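PDB 2P4H: vestitone reductase from Medicago sativa, which catalyses the stereospecific, NADPH-dependent reduction of (3R)-vestitone to the corresponding isoflavanol, the penultimate step in biosynthesis of the defensive phytoalexin medicarpin. Local coordinates for residues S125-S130 with N159-K164. Sequence-based numbering, arbitrary orientation.
Sequences SGSAVS and NYAVSK
Ser127 and Ala161 bring their CA atoms within 4.8 Å of each other where the turn 125-130, which follows strand 119-125 and has helical backbone angles at 126-128, meets the first turns of helix 158-177. No direct hydrogen bond crosses this interface; van der Waals contacts and a bridging water join the two sides. Ser127 OG, set between the backbone N and the carbonyl carbon (chi1 63°), enters the angle between Tyr160 and Lys164, lying 3.2 Å from Lys164 CG and 3.3 Å from Tyr160 CE1. The same oxygen shares a hydrogen bond of 2.8 Å with Ser125 OG, either hydroxyl being able to donate. Ser125 OG sits at the edge of the phenol ring, near its plane. A water completes the chain, bound to Ser125 OG at 2.7 Å and to Tyr160 OH at 2.8 Å, so that three hydroxyls and a water link turn to helix. Lys164 CG lies over one ring face, 3.5 Å above the plane and offset toward the rim. Beyond that, the lysine chain bends at chi2 and chi3, and NZ hydrogen-bonds to Ser83 OG, outside the two segments. Ala161 CB packs 3.7 Å from Ser127 O, a carbonyl that accepts a hydrogen bond from Ser145 OG, while Ala128 CB rests near the carbonyl of Lys164. Within the turn, Val129 N, Ser130 N and Ser130 OG all donate to Gly126 O, so three bonds converge on one carbonyl. Tyr160, which probably contacts NADP(+), and Lys164 form the YxxxK pair on one helix, and Ser125, beside the ring edge, sits where the family's active-site serine would be expected: a layout consistent with the Ser-Tyr-Lys active site of extended short-chain dehydrogenases on a Rossmann fold.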
loop_
_atom_site.group_PDB
_atom_site.type_symbol
_atom_site.label_atom_id
_atom_site.label_comp_id
_atom_site.label_asym_id
_atom_site.label_seq_id
_atom_site.Cartn_x
_atom_site.Cartn_y
_atom_site.Cartn_z
ATOM N N SER A 125 -5.975 2.402 1.780
ATOM C CA SER A 125 -6.253 2.017 0.403
ATOM C C SER A 125 -7.247 2.918 -0.313
ATOM O O SER A 125 -8.055 3.589 0.323
ATOM C CB SER A 125 -6.797 0.583 0.435
ATOM O OG SER A 125 -7.555 0.259 -0.710
ATOM N N GLY A 126 -7.188 2.921 -1.644
ATOM C CA GLY A 126 -8.120 3.712 -2.423
ATOM C C GLY A 126 -9.540 3.224 -2.192
ATOM O O GLY A 126 -10.503 3.953 -2.428
ATOM N N SER A 127 -9.680 1.986 -1.723
ATOM C CA SER A 127 -11.006 1.436 -1.458
ATOM C C SER A 127 -11.659 2.153 -0.276
ATOM O O SER A 127 -12.874 2.083 -0.096
ATOM C CB SER A 127 -10.918 -0.062 -1.161
ATOM O OG SER A 127 -10.159 -0.301 0.007
ATOM N N ALA A 128 -10.854 2.841 0.529
ATOM C CA ALA A 128 -11.375 3.572 1.682
ATOM C C ALA A 128 -11.948 4.937 1.296
ATOM O O ALA A 128 -12.532 5.630 2.137
ATOM C CB ALA A 128 -10.278 3.746 2.737
ATOM N N VAL A 129 -11.786 5.324 0.031
ATOM C CA VAL A 129 -12.300 6.613 -0.434
ATOM C C VAL A 129 -13.135 6.548 -1.712
ATOM O O VAL A 129 -13.964 7.426 -1.954
ATOM C CB VAL A 129 -11.149 7.638 -0.704
ATOM C CG1 VAL A 129 -10.323 7.847 0.554
ATOM C CG2 VAL A 129 -10.269 7.165 -1.857
ATOM N N SER A 130 -12.922 5.508 -2.516
ATOM C CA SER A 130 -13.591 5.377 -3.811
ATOM C C SER A 130 -15.058 4.964 -3.877
ATOM O O SER A 130 -15.692 5.122 -4.921
ATOM C CB SER A 130 -12.769 4.441 -4.700
ATOM O OG SER A 130 -11.442 4.927 -4.849
ATOM N N ASN A 159 -16.486 -6.046 0.639
ATOM C CA ASN A 159 -15.985 -6.533 1.925
ATOM C C ASN A 159 -14.647 -5.886 2.267
ATOM O O ASN A 159 -14.453 -5.373 3.372
ATOM C CB ASN A 159 -15.825 -8.056 1.897
ATOM C CG ASN A 159 -17.147 -8.784 2.032
ATOM O OD1 ASN A 159 -17.777 -8.760 3.090
ATOM N ND2 ASN A 159 -17.576 -9.436 0.956
ATOM N N TYR A 160 -13.726 -5.916 1.312
ATOM C CA TYR A 160 -12.406 -5.332 1.504
ATOM C C TYR A 160 -12.519 -3.827 1.735
ATOM O O TYR A 160 -11.838 -3.269 2.591
ATOM C CB TYR A 160 -11.528 -5.624 0.281
ATOM C CG TYR A 160 -10.159 -4.977 0.310
ATOM C CD1 TYR A 160 -9.924 -3.767 -0.337
ATOM C CD2 TYR A 160 -9.095 -5.582 0.979
ATOM C CE1 TYR A 160 -8.662 -3.174 -0.325
ATOM C CE2 TYR A 160 -7.830 -4.996 1.000
ATOM C CZ TYR A 160 -7.621 -3.794 0.344
ATOM O OH TYR A 160 -6.373 -3.213 0.354
ATOM N N ALA A 161 -13.397 -3.171 0.979
ATOM C CA ALA A 161 -13.580 -1.734 1.121
ATOM C C ALA A 161 -14.094 -1.371 2.513
ATOM O O ALA A 161 -13.635 -0.406 3.119
ATOM C CB ALA A 161 -14.536 -1.219 0.050
ATOM N N VAL A 162 -15.051 -2.142 3.020
ATOM C CA VAL A 162 -15.584 -1.875 4.351
ATOM C C VAL A 162 -14.462 -2.003 5.375
ATOM O O VAL A 162 -14.297 -1.142 6.243
ATOM C CB VAL A 162 -16.718 -2.859 4.723
ATOM C CG1 VAL A 162 -17.090 -2.696 6.194
ATOM C CG2 VAL A 162 -17.937 -2.603 3.849
ATOM N N SER A 163 -13.687 -3.077 5.257
ATOM C CA SER A 163 -12.575 -3.335 6.166
ATOM C C SER A 163 -11.590 -2.169 6.203
ATOM O O SER A 163 -11.248 -1.666 7.275
ATOM C CB SER A 163 -11.843 -4.615 5.746
ATOM O OG SER A 163 -10.794 -4.927 6.650
ATOM N N LYS A 164 -11.146 -1.739 5.029
ATOM C CA LYS A 164 -10.190 -0.644 4.929
ATOM C C LYS A 164 -10.737 0.672 5.472
ATOM O O LYS A 164 -10.031 1.417 6.149
ATOM C CB LYS A 164 -9.767 -0.445 3.469
ATOM C CG LYS A 164 -9.201 -1.678 2.767
ATOM C CD LYS A 164 -7.842 -2.095 3.304
ATOM C CE LYS A 164 -7.962 -2.916 4.572
ATOM N NZ LYS A 164 -6.647 -3.483 4.987
HETATM O O HOH W 1 -5.774 -1.485 -1.783
#